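Local coordinates for Sqt1 (Chaetomium thermophilum, PDB 4ZOY), which is a WD40-repeat chaperone of ribosome biogenesis that probably captures a newly made ribosomal protein while it is still being translated, at residues I21-L26 with G459-E464; T96-R101 with H153-A158; F246-G251 with Q272-G277; D329-L334 with L343-T348. One frame throughout, in Å; residues are numbered along the deposited sequence.

Contact 1: residues I21-L26 with G459-E464; sequences IAQHPL and GFVQGE
Ile21 carries CG1 and Gln23 carries CG anti to the backbone N (chi1 180° and -175°), while Val461 sets CG1 beside its own N and anti to its carbonyl carbon. With these torsions the three side chains interleave between strands 18-23 and 457-461, whose segments run in nearly the same direction, 8° apart, with axes 6.7 Å from each other. That is too wide for backbone pairing, and side chains fill the seam. Ile21 and Val461 cross obliquely: Ile21 CD1 meets Val461 CG2 at 3.7 Å, and the other branch, Ile21 CG2, lies 3.9 Å from Phe460 N. Next along, Gln23 rests its CB on Val461 CG1 and stretches beyond CG to the turn that follows the other strand. Its OE1 passes 3.5 Å from Val461 CB and accepts a bond from Gly463 N at 2.8 Å, taken on a lone pair in the carbonyl plane, although the bond is bent at the hydrogen. The amide NE2 is bound to Pro28 O, so both ends of the group are engaged and its rotation is fixed. A water bridges the two loops beyond the strands, donating to Pro25 O at 2.7 Å and to Glu464 OE2 at 2.8 Å; the same carboxylate oxygen has a salt bridge to Lys383. Each strand is the start of a blade, and strand 9-11, from the beginning of the chain, completes the sheet of strand 457-461. Oily and amide side chains thus join the first and last blades where a beta-propeller closes its ring.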
loop_
_atom_site.group_PDB
_atom_site.type_symbol
_atom_site.label_atom_id
_atom_site.label_comp_id
_atom_site.label_asym_id
_atom_site.label_seq_id
_atom_site.Cartn_x
_atom_site.Cartn_y
_atom_site.Cartn_z
ATOM N N ILE A 21 -1.166 -3.422 -8.197
ATOM C CA ILE A 21 -0.806 -4.824 -8.105
ATOM C C ILE A 21 -1.297 -5.391 -6.779
ATOM O O ILE A 21 -1.270 -4.706 -5.749
ATOM C CB ILE A 21 0.720 -5.022 -8.267
ATOM C CG1 ILE A 21 1.114 -6.497 -8.164
ATOM C CG2 ILE A 21 1.506 -4.152 -7.272
ATOM C CD1 ILE A 21 2.554 -6.787 -8.653
ATOM N N ALA A 22 -1.781 -6.628 -6.824
ATOM C CA ALA A 22 -2.198 -7.327 -5.620
ATOM C C ALA A 22 -1.705 -8.759 -5.670
ATOM O O ALA A 22 -1.519 -9.326 -6.751
ATOM C CB ALA A 22 -3.700 -7.283 -5.470
ATOM N N GLN A 23 -1.490 -9.337 -4.495
ATOM C CA GLN A 23 -0.941 -10.672 -4.361
ATOM C C GLN A 23 -1.868 -11.499 -3.493
ATOM O O GLN A 23 -2.400 -11.003 -2.500
ATOM C CB GLN A 23 0.458 -10.603 -3.752
ATOM C CG GLN A 23 1.184 -11.930 -3.663
ATOM C CD GLN A 23 2.633 -11.723 -3.312
ATOM O OE1 GLN A 23 2.959 -10.870 -2.490
ATOM N NE2 GLN A 23 3.518 -12.453 -3.980
ATOM N N HIS A 24 -2.096 -12.745 -3.878
ATOM C CA HIS A 24 -2.951 -13.628 -3.091
ATOM C C HIS A 24 -2.296 -13.906 -1.733
ATOM O O HIS A 24 -1.101 -14.178 -1.668
ATOM C CB HIS A 24 -3.196 -14.926 -3.861
ATOM C CG HIS A 24 -4.313 -15.760 -3.314
ATOM N ND1 HIS A 24 -4.213 -16.453 -2.128
ATOM C CD2 HIS A 24 -5.545 -16.028 -3.805
ATOM C CE1 HIS A 24 -5.343 -17.100 -1.903
ATOM N NE2 HIS A 24 -6.164 -16.868 -2.910
ATOM N N PRO A 25 -3.070 -13.818 -0.637
ATOM C CA PRO A 25 -2.433 -13.930 0.686
ATOM C C PRO A 25 -1.938 -15.333 1.036
ATOM O O PRO A 25 -1.086 -15.459 1.914
ATOM C CB PRO A 25 -3.549 -13.503 1.653
ATOM C CG PRO A 25 -4.808 -13.758 0.923
ATOM C CD PRO A 25 -4.487 -13.439 -0.529
ATOM N N LEU A 26 -2.459 -16.353 0.366
ATOM C CA LEU A 26 -2.034 -17.730 0.624
ATOM C C LEU A 26 -1.082 -18.254 -0.444
ATOM O O LEU A 26 -0.232 -19.100 -0.167
ATOM C CB LEU A 26 -3.242 -18.657 0.706
ATOM C CG LEU A 26 -4.326 -18.310 1.719
ATOM C CD1 LEU A 26 -5.406 -19.378 1.697
ATOM C CD2 LEU A 26 -3.741 -18.145 3.113
ATOM N N GLY A 459 4.787 0.303 -8.228
ATOM C CA GLY A 459 4.366 -0.551 -7.133
ATOM C C GLY A 459 5.071 -1.881 -7.191
ATOM O O GLY A 459 5.767 -2.193 -8.174
ATOM N N PHE A 460 4.918 -2.666 -6.130
ATOM C CA PHE A 460 5.430 -4.022 -6.099
ATOM C C PHE A 460 4.742 -4.836 -5.012
ATOM O O PHE A 460 4.140 -4.289 -4.084
ATOM C CB PHE A 460 6.958 -4.053 -5.884
ATOM C CG PHE A 460 7.405 -3.523 -4.550
ATOM C CD1 PHE A 460 7.478 -4.367 -3.452
ATOM C CD2 PHE A 460 7.764 -2.197 -4.401
ATOM C CE1 PHE A 460 7.878 -3.891 -2.209
ATOM C CE2 PHE A 460 8.171 -1.710 -3.171
ATOM C CZ PHE A 460 8.227 -2.564 -2.074
ATOM N N VAL A 461 4.822 -6.149 -5.162
ATOM C CA VAL A 461 4.561 -7.070 -4.063
ATOM C C VAL A 461 5.770 -7.979 -3.895
ATOM O O VAL A 461 6.553 -8.166 -4.829
ATOM C CB VAL A 461 3.298 -7.917 -4.301
ATOM C CG1 VAL A 461 2.043 -7.037 -4.319
ATOM C CG2 VAL A 461 3.413 -8.721 -5.606
ATOM N N GLN A 462 5.932 -8.555 -2.708
ATOM C CA GLN A 462 7.120 -9.354 -2.433
ATOM C C GLN A 462 6.829 -10.571 -1.564
ATOM O O GLN A 462 7.759 -11.186 -1.035
ATOM C CB GLN A 462 8.200 -8.498 -1.768
ATOM C CG GLN A 462 7.790 -7.893 -0.417
ATOM C CD GLN A 462 8.871 -7.020 0.189
ATOM O OE1 GLN A 462 10.061 -7.172 -0.111
ATOM N NE2 GLN A 462 8.466 -6.089 1.047
ATOM N N GLY A 463 5.559 -10.920 -1.421
ATOM C CA GLY A 463 5.192 -12.112 -0.666
ATOM C C GLY A 463 5.556 -12.005 0.798
ATOM O O GLY A 463 5.837 -10.932 1.293
ATOM N N GLU A 464 5.568 -13.134 1.491
ATOM C CA GLU A 464 5.919 -13.138 2.907
ATOM C C GLU A 464 7.424 -13.048 3.139
ATOM O O GLU A 464 7.873 -12.418 4.095
ATOM C CB GLU A 464 5.374 -14.399 3.579
ATOM C CG GLU A 464 3.865 -14.408 3.748
ATOM C CD GLU A 464 3.402 -13.448 4.819
ATOM O OE1 GLU A 464 4.191 -13.167 5.745
ATOM O OE2 GLU A 464 2.253 -12.965 4.728
HETATM O O HOH W 1 -0.178 -13.464 3.536
#

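Contact 2: residues T96-R101 with H153-A158; sequences TFTLPR and HPNTIA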
loop_
_atom_site.group_PDB
_atom_site.type_symbol
_atom_site.label_atom_id
_atom_site.label_comp_id
_atom_site.label_asym_id
_atom_site.label_seq_id
_atom_site.Cartn_x
_atom_site.Cartn_y
_atom_site.Cartn_z
ATOM N N THR A 96 -7.059 -5.568 -4.949
ATOM C CA THR A 96 -6.756 -6.327 -3.754
ATOM C C THR A 96 -7.395 -7.712 -3.779
ATOM O O THR A 96 -8.490 -7.902 -4.312
ATOM C CB THR A 96 -7.191 -5.562 -2.487
ATOM O OG1 THR A 96 -6.618 -6.186 -1.326
ATOM C CG2 THR A 96 -8.677 -5.542 -2.373
ATOM N N PHE A 97 -6.659 -8.683 -3.257
ATOM C CA PHE A 97 -7.241 -9.948 -2.841
ATOM C C PHE A 97 -7.713 -9.755 -1.414
ATOM O O PHE A 97 -7.026 -9.115 -0.620
ATOM C CB PHE A 97 -6.232 -11.098 -2.911
ATOM C CG PHE A 97 -5.908 -11.544 -4.310
ATOM C CD1 PHE A 97 -6.702 -12.480 -4.954
ATOM C CD2 PHE A 97 -4.798 -11.045 -4.973
ATOM C CE1 PHE A 97 -6.401 -12.899 -6.247
ATOM C CE2 PHE A 97 -4.494 -11.461 -6.271
ATOM C CZ PHE A 97 -5.296 -12.388 -6.899
ATOM N N THR A 98 -8.865 -10.307 -1.060
ATOM C CA THR A 98 -9.338 -10.125 0.304
ATOM C C THR A 98 -8.586 -10.990 1.309
ATOM O O THR A 98 -7.983 -12.006 0.964
ATOM C CB THR A 98 -10.844 -10.412 0.421
ATOM O OG1 THR A 98 -11.144 -11.703 -0.138
ATOM C CG2 THR A 98 -11.640 -9.336 -0.303
ATOM N N LEU A 99 -8.601 -10.541 2.561
ATOM C CA LEU A 99 -8.106 -11.312 3.696
ATOM C C LEU A 99 -9.289 -12.056 4.307
ATOM O O LEU A 99 -10.424 -11.581 4.217
ATOM C CB LEU A 99 -7.443 -10.389 4.719
ATOM C CG LEU A 99 -6.164 -9.694 4.250
ATOM C CD1 LEU A 99 -5.735 -8.647 5.266
ATOM C CD2 LEU A 99 -5.044 -10.718 4.019
ATOM N N PRO A 100 -9.042 -13.218 4.928
ATOM C CA PRO A 100 -7.735 -13.835 5.170
ATOM C C PRO A 100 -7.204 -14.759 4.081
ATOM O O PRO A 100 -6.019 -15.085 4.132
ATOM C CB PRO A 100 -7.987 -14.652 6.444
ATOM C CG PRO A 100 -9.402 -15.079 6.301
ATOM C CD PRO A 100 -10.107 -13.887 5.699
ATOM N N ARG A 101 -8.041 -15.183 3.143
ATOM C CA ARG A 101 -7.671 -16.305 2.275
ATOM C C ARG A 101 -7.881 -16.035 0.787
ATOM O O ARG A 101 -7.838 -16.960 -0.025
ATOM C CB ARG A 101 -8.449 -17.567 2.684
ATOM C CG ARG A 101 -8.154 -18.047 4.114
ATOM C CD ARG A 101 -8.817 -19.395 4.425
ATOM N NE ARG A 101 -7.927 -20.534 4.190
ATOM C CZ ARG A 101 -7.971 -21.311 3.112
ATOM N NH1 ARG A 101 -8.865 -21.076 2.159
ATOM N NH2 ARG A 101 -7.124 -22.322 2.985
ATOM N N HIS A 153 -13.782 -10.275 10.821
ATOM C CA HIS A 153 -14.547 -9.728 9.699
ATOM C C HIS A 153 -13.900 -10.039 8.374
ATOM O O HIS A 153 -13.400 -9.132 7.694
ATOM C CB HIS A 153 -14.720 -8.224 9.858
ATOM C CG HIS A 153 -15.403 -7.862 11.135
ATOM N ND1 HIS A 153 -16.773 -7.941 11.285
ATOM C CD2 HIS A 153 -14.909 -7.492 12.338
ATOM C CE1 HIS A 153 -17.092 -7.610 12.524
ATOM N NE2 HIS A 153 -15.980 -7.329 13.181
ATOM N N PRO A 154 -13.926 -11.318 7.987
ATOM C CA PRO A 154 -13.317 -11.725 6.721
ATOM C C PRO A 154 -13.952 -11.047 5.519
ATOM O O PRO A 154 -15.116 -10.644 5.548
ATOM C CB PRO A 154 -13.558 -13.236 6.683
ATOM C CG PRO A 154 -14.744 -13.458 7.584
ATOM C CD PRO A 154 -14.568 -12.453 8.679
ATOM N N ASN A 155 -13.146 -10.889 4.471
ATOM C CA ASN A 155 -13.616 -10.370 3.193
ATOM C C ASN A 155 -14.240 -8.984 3.301
ATOM O O ASN A 155 -15.215 -8.661 2.620
ATOM C CB ASN A 155 -14.589 -11.378 2.566
ATOM C CG ASN A 155 -13.909 -12.687 2.273
ATOM O OD1 ASN A 155 -12.804 -12.702 1.731
ATOM N ND2 ASN A 155 -14.523 -13.796 2.683
ATOM N N THR A 156 -13.648 -8.165 4.166
ATOM C CA THR A 156 -14.024 -6.774 4.306
ATOM C C THR A 156 -12.926 -5.907 3.705
ATOM O O THR A 156 -11.732 -6.190 3.887
ATOM C CB THR A 156 -14.268 -6.443 5.777
ATOM O OG1 THR A 156 -15.334 -7.285 6.240
ATOM C CG2 THR A 156 -14.667 -4.985 5.957
ATOM N N ILE A 157 -13.334 -4.896 2.945
ATOM C CA ILE A 157 -12.391 -4.019 2.246
ATOM C C ILE A 157 -12.780 -2.559 2.417
ATOM O O ILE A 157 -13.969 -2.221 2.457
ATOM C CB ILE A 157 -12.313 -4.378 0.730
ATOM C CG1 ILE A 157 -11.283 -3.531 -0.011
ATOM C CG2 ILE A 157 -13.674 -4.236 0.052
ATOM C CD1 ILE A 157 -11.386 -3.672 -1.516
ATOM N N ALA A 158 -11.776 -1.693 2.517
ATOM C CA ALA A 158 -11.988 -0.266 2.516
ATOM C C ALA A 158 -11.448 0.344 1.249
ATOM O O ALA A 158 -10.495 -0.171 0.648
ATOM C CB ALA A 158 -11.316 0.384 3.721
HETATM O O HOH W 2 -10.579 -8.610 3.250
HETATM O O HOH W 3 -10.717 -14.584 2.240
#
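Thr98 meets Asn155 with every atom of its side chain. Its CB lies 3.3 Å from Asn155 OD1; its methyl, CG2, sits more loosely against Asn155 OD1 and CA; and its hydroxyl, OG1, donates to Asn155 OD1 at 2.7 Å. With chi1 at 52°, OG1 stands between the backbone N and the carbonyl carbon, and it also bonds to Phe104 N. The donor approaches tilted 20° from the amide plane. A water shared with Arg101 N donates to the same OD1, at 2.9 Å, and Asn155 ND2 reaches Asp103 OD2, so the amide is gripped at both ends. A valine in place of Thr98 would probably leave Asn155 OD1 without its hydroxyl donor and Phe104 N without this side-chain acceptor, and the amide would be less firmly oriented. One residue on, Asn155 N gives Leu99 O a nearly straight bond of 2.8 Å. Pro100, which follows a cis peptide, lies side by side with Pro154, CD against CB at 3.6 Å. Back along the strands, Thr96 CG2 presses on Ile157 CD1 at 3.4 Å, tighter than ordinary carbon packing. Strand 92-97, the first of its blade, is thereby tied to the second strand, 156-161, of the next blade. Because Asn155 is bonded through both its backbone N and its side-chain amide, its loop is likely to be held in one orientation against the neighbouring blade.

Contact 3: residues F246-G251 with Q272-G277; sequences FAVEGG and QIKIVG
Phe246, Val248 and Lys274 make up the heart of a contact between a blade-to-blade connection of the beta-propeller and strand 273-277. Residues 246-251 end the connection from strand 235-239, the last of one blade, to strand 252-257, the first of the next, and run beside the third strand of that next blade. Phe246 lodges at the boundary, its CE1 3.9 Å from Val276 CG2 and 4.0 Å from Lys274 CB, both met obliquely to the ring. Leu214 and Leu239 of the preceding blade and Ile320 of the following one also touch this ring. Lys274 bends at chi2 (-75°), which swings CD away from a straight course, and the aliphatic chain then runs beside the loop backbone, CE lying 3.6 Å from Phe246 O. Its amine is bound to Arg245 O and Ser323 OG, so the charge of this buried lysine is probably balanced in part by neutral oxygens. Val248 and Gln272 lie alongside each other, pointing opposite ways, with Val248 CG1 3.8 Å from Gln272 CB and 3.7 Å from Gln272 NE2, while Val248 CG2 faces Lys274 CG. A type II turn from Val248 to Gly251 then carries the chain round. An alanine in place of Gln272 would keep CB on Val248 but would probably leave two waters without their amide donor, and the turn less firmly anchored to the strand. The first water accepts from Gln272 NE2 at 2.6 Å and from Glu249 N; the second accepts from Gln272 NE2 at 2.8 Å and donates to Glu249 O at 2.8 Å.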
loop_
_atom_site.group_PDB
_atom_site.type_symbol
_atom_site.label_atom_id
_atom_site.label_comp_id
_atom_site.label_asym_id
_atom_site.label_seq_id
_atom_site.Cartn_x
_atom_site.Cartn_y
_atom_site.Cartn_z
ATOM N N PHE A 246 -0.965 20.153 14.087
ATOM C CA PHE A 246 -1.124 19.002 13.206
ATOM C C PHE A 246 -1.007 19.363 11.734
ATOM O O PHE A 246 -0.547 18.555 10.926
ATOM C CB PHE A 246 -2.482 18.339 13.444
ATOM C CG PHE A 246 -2.722 17.148 12.561
ATOM C CD1 PHE A 246 -2.031 15.968 12.799
ATOM C CD2 PHE A 246 -3.606 17.209 11.489
ATOM C CE1 PHE A 246 -2.209 14.864 12.001
ATOM C CE2 PHE A 246 -3.795 16.082 10.675
ATOM C CZ PHE A 246 -3.086 14.916 10.938
ATOM N N ALA A 247 -1.437 20.574 11.392
ATOM C CA ALA A 247 -1.595 20.987 10.003
ATOM C C ALA A 247 -0.323 20.849 9.174
ATOM O O ALA A 247 0.725 21.387 9.521
ATOM C CB ALA A 247 -2.090 22.428 9.952
ATOM N N VAL A 248 -0.429 20.122 8.069
ATOM C CA VAL A 248 0.672 20.000 7.125
ATOM C C VAL A 248 0.287 20.717 5.844
ATOM O O VAL A 248 -0.488 20.203 5.049
ATOM C CB VAL A 248 1.016 18.522 6.825
ATOM C CG1 VAL A 248 2.056 18.429 5.720
ATOM C CG2 VAL A 248 1.532 17.845 8.071
ATOM N N GLU A 249 0.812 21.926 5.654
ATOM C CA GLU A 249 0.432 22.720 4.493
ATOM C C GLU A 249 0.808 22.019 3.191
ATOM O O GLU A 249 1.966 21.637 2.991
ATOM C CB GLU A 249 1.083 24.110 4.553
ATOM C CG GLU A 249 0.644 25.024 3.421
ATOM C CD GLU A 249 1.067 26.469 3.630
ATOM O OE1 GLU A 249 2.104 26.702 4.287
ATOM O OE2 GLU A 249 0.352 27.372 3.141
ATOM N N GLY A 250 -0.182 21.843 2.320
ATOM C CA GLY A 250 0.025 21.190 1.045
ATOM C C GLY A 250 -0.603 19.807 1.011
ATOM O O GLY A 250 -0.720 19.202 -0.051
ATOM N N GLY A 251 -0.990 19.301 2.175
ATOM C CA GLY A 251 -1.754 18.062 2.225
ATOM C C GLY A 251 -1.048 16.834 2.775
ATOM O O GLY A 251 0.162 16.809 2.970
ATOM N N GLN A 272 6.903 16.461 5.796
ATOM C CA GLN A 272 6.388 16.426 7.163
ATOM C C GLN A 272 5.745 15.096 7.508
ATOM O O GLN A 272 5.060 14.482 6.681
ATOM C CB GLN A 272 5.383 17.540 7.397
ATOM C CG GLN A 272 6.012 18.930 7.377
ATOM C CD GLN A 272 5.108 19.971 7.997
ATOM O OE1 GLN A 272 4.929 20.006 9.219
ATOM N NE2 GLN A 272 4.522 20.815 7.162
ATOM N N ILE A 273 5.999 14.668 8.738
ATOM C CA ILE A 273 5.392 13.479 9.309
ATOM C C ILE A 273 4.833 13.849 10.675
ATOM O O ILE A 273 5.486 14.552 11.441
ATOM C CB ILE A 273 6.403 12.333 9.470
ATOM C CG1 ILE A 273 6.998 11.945 8.118
ATOM C CG2 ILE A 273 5.737 11.121 10.128
ATOM C CD1 ILE A 273 8.234 11.115 8.217
ATOM N N LYS A 274 3.620 13.398 10.976
ATOM C CA LYS A 274 3.039 13.578 12.307
ATOM C C LYS A 274 2.728 12.220 12.913
ATOM O O LYS A 274 2.203 11.344 12.222
ATOM C CB LYS A 274 1.763 14.420 12.251
ATOM C CG LYS A 274 1.917 15.804 11.640
ATOM C CD LYS A 274 2.603 16.740 12.615
ATOM C CE LYS A 274 2.843 18.107 11.996
ATOM N NZ LYS A 274 3.409 19.052 13.022
ATOM N N ILE A 275 3.051 12.052 14.194
ATOM C CA ILE A 275 2.740 10.836 14.948
ATOM C C ILE A 275 1.604 11.150 15.919
ATOM O O ILE A 275 1.729 12.061 16.736
ATOM C CB ILE A 275 3.958 10.309 15.738
ATOM C CG1 ILE A 275 5.185 10.207 14.827
ATOM C CG2 ILE A 275 3.635 8.957 16.376
ATOM C CD1 ILE A 275 5.001 9.298 13.605
ATOM N N VAL A 276 0.505 10.399 15.822
ATOM C CA VAL A 276 -0.699 10.666 16.611
ATOM C C VAL A 276 -1.093 9.424 17.396
ATOM O O VAL A 276 -1.052 8.311 16.874
ATOM C CB VAL A 276 -1.873 11.107 15.714
ATOM C CG1 VAL A 276 -3.133 11.342 16.537
ATOM C CG2 VAL A 276 -1.514 12.372 14.949
ATOM N N GLY A 277 -1.465 9.605 18.660
ATOM C CA GLY A 277 -1.878 8.474 19.472
ATOM C C GLY A 277 -3.265 7.941 19.129
ATOM O O GLY A 277 -4.167 8.697 18.751
HETATM O O HOH W 4 2.976 22.877 7.503
HETATM O O HOH W 5 4.404 21.431 4.418
#

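Contact 4: residues D329-L334 with L343-T348; sequences DNIESL and LAAGST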
loop_
_atom_site.group_PDB
_atom_site.type_symbol
_atom_site.label_atom_id
_atom_site.label_comp_id
_atom_site.label_asym_id
_atom_site.label_seq_id
_atom_site.Cartn_x
_atom_site.Cartn_y
_atom_site.Cartn_z
ATOM N N ASP A 329 10.423 16.930 0.583
ATOM C CA ASP A 329 9.282 16.905 -0.315
ATOM C C ASP A 329 8.315 15.820 0.167
ATOM O O ASP A 329 8.623 15.104 1.127
ATOM C CB ASP A 329 9.748 16.661 -1.762
ATOM C CG ASP A 329 8.795 17.225 -2.813
ATOM O OD1 ASP A 329 7.601 17.455 -2.535
ATOM O OD2 ASP A 329 9.257 17.422 -3.962
ATOM N N ASN A 330 7.173 15.719 -0.506
ATOM C CA ASN A 330 6.073 14.839 -0.109
ATOM C C ASN A 330 6.513 13.485 0.428
ATOM O O ASN A 330 7.328 12.783 -0.184
ATOM C CB ASN A 330 5.136 14.600 -1.293
ATOM C CG ASN A 330 4.416 15.860 -1.756
ATOM O OD1 ASN A 330 4.630 16.948 -1.228
ATOM N ND2 ASN A 330 3.548 15.705 -2.753
ATOM N N ILE A 331 5.971 13.115 1.586
ATOM C CA ILE A 331 6.152 11.763 2.085
ATOM C C ILE A 331 5.094 10.885 1.428
ATOM O O ILE A 331 3.913 10.952 1.765
ATOM C CB ILE A 331 6.039 11.692 3.607
ATOM C CG1 ILE A 331 7.080 12.617 4.266
ATOM C CG2 ILE A 331 6.183 10.231 4.063
ATOM C CD1 ILE A 331 8.515 12.386 3.805
ATOM N N GLU A 332 5.522 10.082 0.465
ATOM C CA GLU A 332 4.576 9.316 -0.330
ATOM C C GLU A 332 4.367 7.906 0.204
ATOM O O GLU A 332 3.413 7.232 -0.203
ATOM C CB GLU A 332 5.040 9.252 -1.785
ATOM C CG GLU A 332 4.915 10.590 -2.524
ATOM C CD GLU A 332 3.466 11.019 -2.759
ATOM O OE1 GLU A 332 2.543 10.211 -2.510
ATOM O OE2 GLU A 332 3.248 12.171 -3.206
ATOM N N SER A 333 5.234 7.465 1.118
ATOM C CA SER A 333 5.118 6.117 1.638
ATOM C C SER A 333 5.689 6.042 3.053
ATOM O O SER A 333 6.771 6.559 3.313
ATOM C CB SER A 333 5.830 5.132 0.694
ATOM O OG SER A 333 5.702 3.811 1.185
ATOM N N LEU A 334 4.941 5.393 3.949
ATOM C CA LEU A 334 5.285 5.229 5.357
ATOM C C LEU A 334 5.111 3.772 5.735
ATOM O O LEU A 334 4.109 3.159 5.356
ATOM C CB LEU A 334 4.371 6.070 6.263
ATOM C CG LEU A 334 4.620 7.566 6.373
ATOM C CD1 LEU A 334 3.406 8.245 7.022
ATOM C CD2 LEU A 334 5.868 7.780 7.191
ATOM N N LEU A 343 10.435 3.313 12.074
ATOM C CA LEU A 343 9.498 3.792 11.074
ATOM C C LEU A 343 10.303 4.279 9.882
ATOM O O LEU A 343 11.256 5.043 10.060
ATOM C CB LEU A 343 8.649 4.937 11.636
ATOM C CG LEU A 343 7.795 5.735 10.647
ATOM C CD1 LEU A 343 6.610 4.909 10.131
ATOM C CD2 LEU A 343 7.325 7.060 11.270
ATOM N N ALA A 344 9.936 3.831 8.679
ATOM C CA ALA A 344 10.581 4.272 7.437
ATOM C C ALA A 344 9.659 5.161 6.623
ATOM O O ALA A 344 8.458 4.905 6.516
ATOM C CB ALA A 344 11.006 3.062 6.603
ATOM N N ALA A 345 10.228 6.201 6.015
ATOM C CA ALA A 345 9.470 7.161 5.224
ATOM C C ALA A 345 10.156 7.402 3.881
ATOM O O ALA A 345 11.349 7.704 3.845
ATOM C CB ALA A 345 9.330 8.473 5.982
ATOM N N GLY A 346 9.409 7.263 2.791
ATOM C CA GLY A 346 9.956 7.515 1.457
ATOM C C GLY A 346 9.416 8.818 0.919
ATOM O O GLY A 346 8.224 9.096 1.026
ATOM N N SER A 347 10.301 9.623 0.327
ATOM C CA SER A 347 9.950 10.961 -0.110
ATOM C C SER A 347 10.041 11.137 -1.616
ATOM O O SER A 347 10.829 10.458 -2.281
ATOM C CB SER A 347 10.874 11.982 0.577
ATOM O OG SER A 347 10.636 13.302 0.111
ATOM N N THR A 348 9.252 12.079 -2.125
ATOM C CA THR A 348 9.366 12.535 -3.504
ATOM C C THR A 348 10.785 13.024 -3.837
ATOM O O THR A 348 11.195 13.000 -5.006
ATOM C CB THR A 348 8.327 13.642 -3.755
ATOM O OG1 THR A 348 7.022 13.090 -3.537
ATOM C CG2 THR A 348 8.402 14.198 -5.175
#
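A classic beta bulge interrupts the antiparallel hairpin of strands 331-336 and 342-347, the first two strands of a blade; both segments fall in a predicted WD repeat. Glu332 and Ser333 both face Gly346. Gly346 O accepts from Glu332 N at 2.9 Å and weakly from Ser333 N at 3.4 Å, and Gly346 N returns a bond of 2.8 Å to Ser333 O. On either side of the bulge, Ile331 pairs with Ser347 and Leu334 with Ala345, both as non-hydrogen-bonded pairs. Their side chains share one face of the sheet, where Leu334 CD2 packs on Ala345 CB at 3.7 Å and Ile331 CG2 approaches the same methyl at 4.1 Å. Ser333 lies on the other face, and its OG is bound to Val379 N of the next blade. Where strand 331-336 begins and strand 342-347 stops, side chains add to the bonding. Thr348 N donates to Asn330 O at 2.8 Å. Ser347 OG, anti to its backbone N (chi1 176°), donates to Asp329 O at 2.9 Å, coming from above the carbonyl plane, 68° out of it; it is also bonded to Asp349 N. The methyl of Thr348, CG2, lies 3.5 Å from Asp329 OD2, whose partner oxygen OD1 holds Asn330 N. Backbone bonds thus absorb the bulge's extra residue, and the Ser347 hydroxyl and the Thr348 amide tie off the end.

How the contacts relate
Contact 4 pairs two strands inside one blade and rests largely on backbone bonds, whereas contacts 1 and 2 join neighbouring blades mainly through side chains, with one backbone bond in contact 2 and some water. All four are partly buried; contact 1 is nearest the chain's centre and contact 3, which relies on packing and waters, farthest. Contacts 2 and 3 include exposed residues, contacts 1 and 4 none. Contacts 1 and 2 adjoin, since Phe97 and Arg101 pack on the 21-26 segment, and strand 18-23 thus lies between strands 457-461 and 92-97. Contacts 3 and 4 also touch: Ile273 CD1 meets Ala345 CB at 3.6 Å, so the oily face of the hairpin packs on strand 273-277.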